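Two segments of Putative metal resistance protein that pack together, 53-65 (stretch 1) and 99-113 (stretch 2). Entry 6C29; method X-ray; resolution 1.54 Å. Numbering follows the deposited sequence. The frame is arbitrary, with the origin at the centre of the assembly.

Stretch 1 53-65: GVAPEINWTQSVS
Stretch 2, residues 99-113: SVDSDNLNGVLTLST

Residues 57-60 form a short strand that pairs with the longer strand 104-113 in antiparallel fashion, the two axes running at 148° and approaching to 4.5 Å. The register sets Glu 57 opposite Thr 110, Ile 58 opposite Leu 109, Asn 59 opposite Val 108 and Trp 60 opposite Gly 107. All these residues have extended backbones, Ile 58 at phi/psi -122/135 and Val 108 at -120/117.

Hydrogen bonds close two rings. Thr 110 N donates to Glu 57 O (2.9 Å), while the return bond from Glu 57 N to Thr 110 O is longer, 3.3 Å. In the next ring Asn 59 N reaches Val 108 O at 2.9 Å and Val 108 N reaches Asn 59 O at 2.8 Å. Thr 61 N continues the ladder to Asn 106 O (2.9 Å), but there the backbone leaves the strand, Thr 61 having phi/psi -67/-44. Gln 62 (chi1 m, chi2 p, chi3 25°) supplies what the backbone no longer does: its amide, both acceptor and donor, takes Asn 106 N on OE1 (2.8 Å, nearly linear at 174°) and gives NE2 to Asn 106 OD1 (2.8 Å). At the other end Ser 112, chi1 p, donates OG to Val 54 O at 2.6 Å, satisfying a carbonyl before the strand begins.

Glu 57, Asn 59, Val 108 and Thr 110 share one face, where polar groups meet water. Asn 59 ND2 donates to Glu 57 OE2 (3.3 Å) and to water 3 (2.8 Å from ND2 to its O). That water donates to Val 108 O and Thr 110 OG1, each 2.7 Å from its O, so Val 108 O accepts twice. Water 2 links Glu 57 OE2 to Thr 110 OG1, and water 1 links Ala 55 O to Thr 110 O, donating to both acceptors in each case.

The face carrying Ile 58, Trp 60 and Leu 109 is apolar. Ile 58 CG1 (chi1 m, chi2 t) lies 3.7 Å from Leu 109 CD1 (chi1 t, chi2 p). Trp 60, chi1 m and chi2 103°, brings CE3 within 3.5 Å of Gly 107 CA; an ideal CB on Gly 107 would lie 2.4 Å from Trp 60 CE3, a clash, so glycine makes room for the indole. Leu 105 (chi1 t, chi2 p) covers one ring face, its CD2 4.2 Å from the centroid of the six-membered ring of Trp 60.

Beyond the strands, Val 64 CG1 meets Val 100 CG2 at 4.3 Å, and Ser 65 OG and Ser 99 OG form a weak hydrogen bond at 3.4 Å.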

ATOM      1  N   GLY A  53      -3.583 -13.092   1.093  1.00 25.03           N
ATOM      2  CA  GLY A  53      -2.333 -12.413   0.771  1.00 21.26           C
ATOM      3  C   GLY A  53      -1.547 -11.975   1.994  1.00 18.36           C
ATOM      4  O   GLY A  53      -2.028 -12.060   3.124  1.00 19.17           O
ATOM      5  N   VAL A  54      -0.341 -11.462   1.757  1.00 16.88           N
ATOM      6  CA  VAL A  54       0.548 -10.988   2.809  1.00 16.78           C
ATOM      7  C   VAL A  54       1.204  -9.684   2.325  1.00 15.61           C
ATOM      8  O   VAL A  54       1.711  -9.634   1.208  1.00 15.12           O
ATOM      9  CB  VAL A  54       1.643 -12.031   3.123  1.00 21.36           C
ATOM     10  CG1 VAL A  54       2.511 -11.523   4.242  1.00 23.83           C
ATOM     11  CG2 VAL A  54       0.991 -13.390   3.449  1.00 24.45           C
ATOM     12  N   ALA A  55       1.157  -8.635   3.129  1.00 15.62           N
ATOM     13  CA  ALA A  55       1.798  -7.377   2.744  1.00 14.48           C
ATOM     14  C   ALA A  55       3.320  -7.551   2.747  1.00 15.40           C
ATOM     15  O   ALA A  55       3.866  -8.211   3.629  1.00 17.68           O
ATOM     16  CB  ALA A  55       1.417  -6.255   3.672  1.00 15.84           C
ATOM     17  N   PRO A  56       4.015  -6.962   1.756  1.00 13.92           N
ATOM     18  CA  PRO A  56       5.491  -6.974   1.845  1.00 13.91           C
ATOM     19  C   PRO A  56       5.961  -6.192   3.054  1.00 14.56           C
ATOM     20  O   PRO A  56       5.299  -5.257   3.498  1.00 16.61           O
ATOM     21  CB  PRO A  56       5.943  -6.296   0.554  1.00 14.34           C
ATOM     22  CG  PRO A  56       4.758  -5.512   0.096  1.00 15.26           C
ATOM     23  CD  PRO A  56       3.530  -6.236   0.569  1.00 13.60           C
ATOM     24  N   GLU A  57       7.118  -6.571   3.597  1.00 14.67           N
ATOM     25  CA  GLU A  57       7.675  -5.855   4.740  1.00 16.90           C
ATOM     26  C   GLU A  57       9.188  -5.999   4.777  1.00 16.58           C
ATOM     27  O   GLU A  57       9.724  -6.922   4.177  1.00 14.93           O
ATOM     28  CB  GLU A  57       7.059  -6.363   6.043  1.00 22.03           C
ATOM     29  CG  GLU A  57       7.455  -7.766   6.414  1.00 29.01           C
ATOM     30  CD  GLU A  57       6.857  -8.187   7.746  1.00 39.77           C
ATOM     31  OE1 GLU A  57       5.894  -7.530   8.200  1.00 43.96           O
ATOM     32  OE2 GLU A  57       7.400  -9.120   8.375  1.00 40.42           O
ATOM     33  N   ILE A  58       9.854  -5.088   5.488  1.00 16.01           N
ATOM     34  CA  ILE A  58      11.285  -5.162   5.705  1.00 13.55           C
ATOM     35  C   ILE A  58      11.543  -5.197   7.197  1.00 15.64           C
ATOM     36  O   ILE A  58      10.987  -4.394   7.956  1.00 20.42           O
ATOM     37  CB  ILE A  58      12.056  -3.966   5.097  1.00 15.58           C
ATOM     38  CG1 ILE A  58      11.937  -3.952   3.579  1.00 19.61           C
ATOM     39  CG2 ILE A  58      13.537  -4.049   5.477  1.00 18.98           C
ATOM     40  CD1 ILE A  58      12.471  -2.680   2.930  1.00 18.95           C
ATOM     41  N   ASN A  59      12.434  -6.093   7.592  1.00 15.77           N
ATOM     42  CA  ASN A  59      12.947  -6.124   8.954  1.00 17.90           C
ATOM     43  C   ASN A  59      14.412  -5.731   8.920  1.00 17.35           C
ATOM     44  O   ASN A  59      15.244  -6.407   8.306  1.00 17.77           O
ATOM     45  CB  ASN A  59      12.716  -7.503   9.547  1.00 21.74           C
ATOM     46  CG  ASN A  59      11.217  -7.790   9.751  1.00 29.72           C
ATOM     47  OD1 ASN A  59      10.609  -7.314  10.716  1.00 35.02           O
ATOM     48  ND2 ASN A  59      10.616  -8.559   8.836  1.00 28.64           N
ATOM     49  N   TRP A  60      14.716  -4.598   9.545  1.00 17.85           N
ATOM     50  CA  TRP A  60      16.074  -4.066   9.583  1.00 19.46           C
ATOM     51  C   TRP A  60      16.821  -4.665  10.763  1.00 23.45           C
ATOM     52  O   TRP A  60      16.245  -4.871  11.829  1.00 24.78           O
ATOM     53  CB  TRP A  60      16.059  -2.544   9.708  1.00 19.72           C
ATOM     54  CG  TRP A  60      15.288  -1.850   8.630  1.00 21.02           C
ATOM     55  CD1 TRP A  60      14.048  -1.321   8.738  1.00 25.62           C
ATOM     56  CD2 TRP A  60      15.709  -1.617   7.276  1.00 21.35           C
ATOM     57  NE1 TRP A  60      13.661  -0.774   7.546  1.00 26.23           N
ATOM     58  CE2 TRP A  60      14.661  -0.938   6.631  1.00 23.59           C
ATOM     59  CE3 TRP A  60      16.863  -1.916   6.554  1.00 23.53           C
ATOM     60  CZ2 TRP A  60      14.732  -0.550   5.296  1.00 21.85           C
ATOM     61  CZ3 TRP A  60      16.931  -1.528   5.219  1.00 26.47           C
ATOM     62  CH2 TRP A  60      15.873  -0.859   4.611  1.00 22.31           C
ATOM     63  N   THR A  61      18.096  -4.956  10.542  1.00 27.30           N
ATOM     64  CA  THR A  61      19.001  -5.412  11.592  1.00 37.15           C
ATOM     65  C   THR A  61      19.262  -4.297  12.606  1.00 42.47           C
ATOM     66  O   THR A  61      19.329  -4.541  13.805  1.00 51.13           O
ATOM     67  CB  THR A  61      20.328  -5.873  11.000  1.00 45.70           C
ATOM     68  OG1 THR A  61      20.096  -6.978  10.120  1.00 44.10           O
ATOM     69  CG2 THR A  61      21.310  -6.268  12.104  1.00 52.97           C
ATOM     70  N   GLN A  62      19.493  -3.089  12.106  1.00 39.82           N
ATOM     71  CA  GLN A  62      19.748  -1.932  12.948  1.00 37.67           C
ATOM     72  C   GLN A  62      18.482  -1.536  13.685  1.00 38.31           C
ATOM     73  O   GLN A  62      17.378  -1.756  13.189  1.00 35.46           O
ATOM     74  CB  GLN A  62      20.224  -0.739  12.112  1.00 37.32           C
ATOM     75  CG  GLN A  62      21.639  -0.831  11.520  1.00 40.99           C
ATOM     76  CD  GLN A  62      21.772  -1.825  10.372  1.00 36.29           C
ATOM     77  OE1 GLN A  62      20.804  -2.136   9.696  1.00 29.68           O
ATOM     78  NE2 GLN A  62      22.988  -2.328  10.155  1.00 40.99           N
ATOM     79  N   SER A  63      18.626  -0.923  14.852  1.00 41.27           N
ATOM     80  CA  SER A  63      17.473  -0.309  15.479  1.00 47.02           C
ATOM     81  C   SER A  63      17.203   0.964  14.714  1.00 46.49           C
ATOM     82  O   SER A  63      18.103   1.776  14.482  1.00 49.78           O
ATOM     83  CB  SER A  63      17.704  -0.044  16.961  1.00 56.11           C
ATOM     84  OG  SER A  63      17.927  -1.273  17.633  1.00 61.88           O
ATOM     85  N   VAL A  64      15.960   1.106  14.283  1.00 41.66           N
ATOM     86  CA  VAL A  64      15.510   2.292  13.588  1.00 41.77           C
ATOM     87  C   VAL A  64      14.313   2.726  14.387  1.00 47.10           C
ATOM     88  O   VAL A  64      13.772   1.925  15.150  1.00 44.47           O
ATOM     89  CB  VAL A  64      15.150   2.023  12.096  1.00 40.42           C
ATOM     90  CG1 VAL A  64      16.348   1.433  11.370  1.00 39.38           C
ATOM     91  CG2 VAL A  64      13.948   1.095  11.980  1.00 38.35           C
ATOM     92  N   SER A  65      13.865   3.955  14.204  1.00 57.07           N
ATOM     93  CA  SER A  65      12.788   4.434  15.038  1.00 68.13           C
ATOM     94  C   SER A  65      11.524   4.631  14.215  1.00 70.85           C
ATOM     95  O   SER A  65      10.883   3.653  13.830  1.00 71.73           O
ATOM     96  CB  SER A  65      13.217   5.733  15.738  1.00 71.99           C
ATOM     97  OG  SER A  65      13.513   6.752  14.800  1.00 72.35           O
ATOM     98  N   SER A  99      16.861   8.234  13.053  1.00 52.12           N
ATOM     99  CA  SER A  99      17.773   7.739  14.080  1.00 54.41           C
ATOM    100  C   SER A  99      18.495   6.468  13.680  1.00 47.81           C
ATOM    101  O   SER A  99      18.557   5.500  14.453  1.00 51.51           O
ATOM    102  CB  SER A  99      16.994   7.474  15.374  1.00 57.54           C
ATOM    103  OG  SER A  99      16.222   8.598  15.742  1.00 58.73           O
ATOM    104  N   VAL A 100      19.065   6.481  12.481  1.00 34.46           N
ATOM    105  CA  VAL A 100      19.973   5.429  12.086  1.00 26.91           C
ATOM    106  C   VAL A 100      21.336   5.838  12.606  1.00 26.51           C
ATOM    107  O   VAL A 100      21.887   6.836  12.152  1.00 29.40           O
ATOM    108  CB  VAL A 100      20.011   5.236  10.564  1.00 28.06           C
ATOM    109  CG1 VAL A 100      21.054   4.199  10.152  1.00 29.90           C
ATOM    110  CG2 VAL A 100      18.630   4.842  10.056  1.00 31.98           C
ATOM    111  N   ASP A 101      21.857   5.113  13.590  1.00 26.24           N
ATOM    112  CA  ASP A 101      23.121   5.510  14.207  1.00 28.54           C
ATOM    113  C   ASP A 101      24.341   5.020  13.417  1.00 27.78           C
ATOM    114  O   ASP A 101      25.483   5.395  13.694  1.00 30.38           O
ATOM    115  CB  ASP A 101      23.189   5.055  15.664  1.00 34.60           C
ATOM    116  CG  ASP A 101      22.996   3.574  15.835  1.00 41.63           C
ATOM    117  OD1 ASP A 101      23.511   2.791  15.004  1.00 46.71           O
ATOM    118  OD2 ASP A 101      22.325   3.212  16.828  1.00 40.40           O
ATOM    119  N   SER A 102      24.090   4.237  12.384  1.00 23.80           N
ATOM    120  CA  SER A 102      25.137   3.537  11.659  1.00 25.65           C
ATOM    121  C   SER A 102      25.273   4.088  10.254  1.00 27.34           C
ATOM    122  O   SER A 102      24.345   4.690   9.715  1.00 30.21           O
ATOM    123  CB  SER A 102      24.786   2.044  11.582  1.00 26.95           C
ATOM    124  OG  SER A 102      25.792   1.327  10.874  1.00 28.47           O
ATOM    125  N   ASP A 103      26.431   3.872   9.656  1.00 25.80           N
ATOM    126  CA  ASP A 103      26.658   4.289   8.279  1.00 27.58           C
ATOM    127  C   ASP A 103      26.205   3.152   7.355  1.00 25.42           C
ATOM    128  O   ASP A 103      26.231   3.284   6.141  1.00 29.73           O
ATOM    129  CB  ASP A 103      28.131   4.639   8.041  1.00 34.53           C
ATOM    130  CG  ASP A 103      28.585   5.869   8.844  1.00 41.23           C
ATOM    131  OD1 ASP A 103      27.775   6.807   9.016  1.00 43.41           O
ATOM    132  OD2 ASP A 103      29.755   5.907   9.283  1.00 43.23           O
ATOM    133  N   ASN A 104      25.837   2.026   7.952  1.00 20.71           N
ATOM    134  CA  ASN A 104      25.344   0.883   7.216  1.00 21.80           C
ATOM    135  C   ASN A 104      23.915   0.559   7.593  1.00 21.85           C
ATOM    136  O   ASN A 104      23.506   0.659   8.757  1.00 23.52           O
ATOM    137  CB  ASN A 104      26.253  -0.309   7.482  1.00 26.06           C
ATOM    138  CG  ASN A 104      27.663  -0.060   7.001  1.00 34.77           C
ATOM    139  OD1 ASN A 104      27.962  -0.200   5.818  1.00 39.88           O
ATOM    140  ND2 ASN A 104      28.535   0.341   7.925  1.00 36.66           N
ATOM    141  N   LEU A 105      23.149   0.175   6.594  1.00 19.95           N
ATOM    142  CA  LEU A 105      21.789  -0.224   6.813  1.00 22.49           C
ATOM    143  C   LEU A 105      21.609  -1.573   6.152  1.00 22.97           C
ATOM    144  O   LEU A 105      21.848  -1.730   4.959  1.00 27.17           O
ATOM    145  CB  LEU A 105      20.846   0.842   6.271  1.00 26.67           C
ATOM    146  CG  LEU A 105      19.370   0.701   6.601  1.00 30.93           C
ATOM    147  CD1 LEU A 105      19.118   0.646   8.076  1.00 26.87           C
ATOM    148  CD2 LEU A 105      18.667   1.882   5.993  1.00 36.47           C
ATOM    149  N   ASN A 106      21.239  -2.550   6.963  1.00 17.79           N
ATOM    150  CA  ASN A 106      21.042  -3.904   6.518  1.00 18.25           C
ATOM    151  C   ASN A 106      19.662  -4.315   6.879  1.00 19.65           C
ATOM    152  O   ASN A 106      19.230  -4.083   8.008  1.00 22.62           O
ATOM    153  CB  ASN A 106      22.056  -4.848   7.155  1.00 24.86           C
ATOM    154  CG  ASN A 106      23.458  -4.338   7.023  1.00 32.06           C
ATOM    155  OD1 ASN A 106      24.003  -3.707   7.934  1.00 33.29           O
ATOM    156  ND2 ASN A 106      24.037  -4.554   5.859  1.00 32.92           N
ATOM    157  N   GLY A 107      18.954  -4.890   5.926  1.00 19.18           N
ATOM    158  CA  GLY A 107      17.610  -5.360   6.208  1.00 18.45           C
ATOM    159  C   GLY A 107      17.267  -6.582   5.380  1.00 15.50           C
ATOM    160  O   GLY A 107      17.966  -6.948   4.446  1.00 17.88           O
ATOM    161  N   VAL A 108      16.181  -7.239   5.757  1.00 14.94           N
ATOM    162  CA  VAL A 108      15.648  -8.339   4.981  1.00 15.39           C
ATOM    163  C   VAL A 108      14.230  -7.990   4.563  1.00 13.01           C
ATOM    164  O   VAL A 108      13.351  -7.769   5.399  1.00 13.78           O
ATOM    165  CB  VAL A 108      15.648  -9.634   5.771  1.00 15.69           C
ATOM    166  CG1 VAL A 108      14.971 -10.733   4.960  1.00 17.03           C
ATOM    167  CG2 VAL A 108      17.082 -10.010   6.145  1.00 17.06           C
ATOM    168  N   LEU A 109      14.027  -7.887   3.260  1.00 12.26           N
ATOM    169  CA  LEU A 109      12.717  -7.704   2.668  1.00 12.35           C
ATOM    170  C   LEU A 109      12.070  -9.066   2.488  1.00 11.83           C
ATOM    171  O   LEU A 109      12.618  -9.899   1.763  1.00 12.38           O
ATOM    172  CB  LEU A 109      12.825  -7.015   1.305  1.00 12.05           C
ATOM    173  CG  LEU A 109      11.591  -7.043   0.403  1.00 13.78           C
ATOM    174  CD1 LEU A 109      10.483  -6.176   0.965  1.00 13.93           C
ATOM    175  CD2 LEU A 109      11.980  -6.613  -1.016  1.00 17.73           C
ATOM    176  N   THR A 110      10.910  -9.300   3.108  1.00 11.35           N
ATOM    177  CA  THR A 110      10.099 -10.470   2.796  1.00 13.35           C
ATOM    178  C   THR A 110       9.087 -10.016   1.760  1.00 13.18           C
ATOM    179  O   THR A 110       8.103  -9.318   2.079  1.00 14.24           O
ATOM    180  CB  THR A 110       9.424 -11.042   4.015  1.00 14.16           C
ATOM    181  OG1 THR A 110      10.436 -11.426   4.978  1.00 14.49           O
ATOM    182  CG2 THR A 110       8.551 -12.259   3.616  1.00 16.75           C
ATOM    183  N   LEU A 111       9.371 -10.336   0.507  1.00 11.27           N
ATOM    184  CA  LEU A 111       8.528  -9.935  -0.597  1.00 10.98           C
ATOM    185  C   LEU A 111       7.486 -10.982  -0.862  1.00 12.34           C
ATOM    186  O   LEU A 111       7.798 -12.161  -1.056  1.00 13.43           O
ATOM    187  CB  LEU A 111       9.342  -9.712  -1.869  1.00 12.02           C
ATOM    188  CG  LEU A 111       8.518  -9.260  -3.078  1.00 12.98           C
ATOM    189  CD1 LEU A 111       7.996  -7.863  -2.887  1.00 14.75           C
ATOM    190  CD2 LEU A 111       9.427  -9.323  -4.312  1.00 12.89           C
ATOM    191  N   SER A 112       6.229 -10.574  -0.841  1.00 11.39           N
ATOM    192  CA  SER A 112       5.152 -11.434  -1.254  1.00 13.10           C
ATOM    193  C   SER A 112       4.815 -11.211  -2.716  1.00 13.13           C
ATOM    194  O   SER A 112       4.697 -10.051  -3.178  1.00 15.25           O
ATOM    195  CB  SER A 112       3.940 -11.157  -0.403  1.00 15.79           C
ATOM    196  OG  SER A 112       3.750  -9.755  -0.423  1.00 17.09           O
ATOM    197  N   THR A 113       4.707 -12.293  -3.469  1.00 12.14           N
ATOM    198  CA  THR A 113       4.294 -12.202  -4.859  1.00 13.56           C
ATOM    199  C   THR A 113       3.199 -13.219  -5.042  1.00 15.99           C
ATOM    200  O   THR A 113       3.170 -14.258  -4.359  1.00 18.73           O
ATOM    201  CB  THR A 113       5.466 -12.425  -5.847  1.00 13.88           C
ATOM    202  OG1 THR A 113       6.122 -13.671  -5.587  1.00 15.07           O
ATOM    203  CG2 THR A 113       6.511 -11.274  -5.736  1.00 16.44           C
TER
HETATM  204  O   HOH W   1       5.807 -10.241   3.598  1.00 18.62           O
HETATM  205  O   HOH W   2       8.351 -11.210   7.361  1.00 44.13           O
HETATM  206  O   HOH W   3      11.813  -9.693   6.591  1.00 19.66           O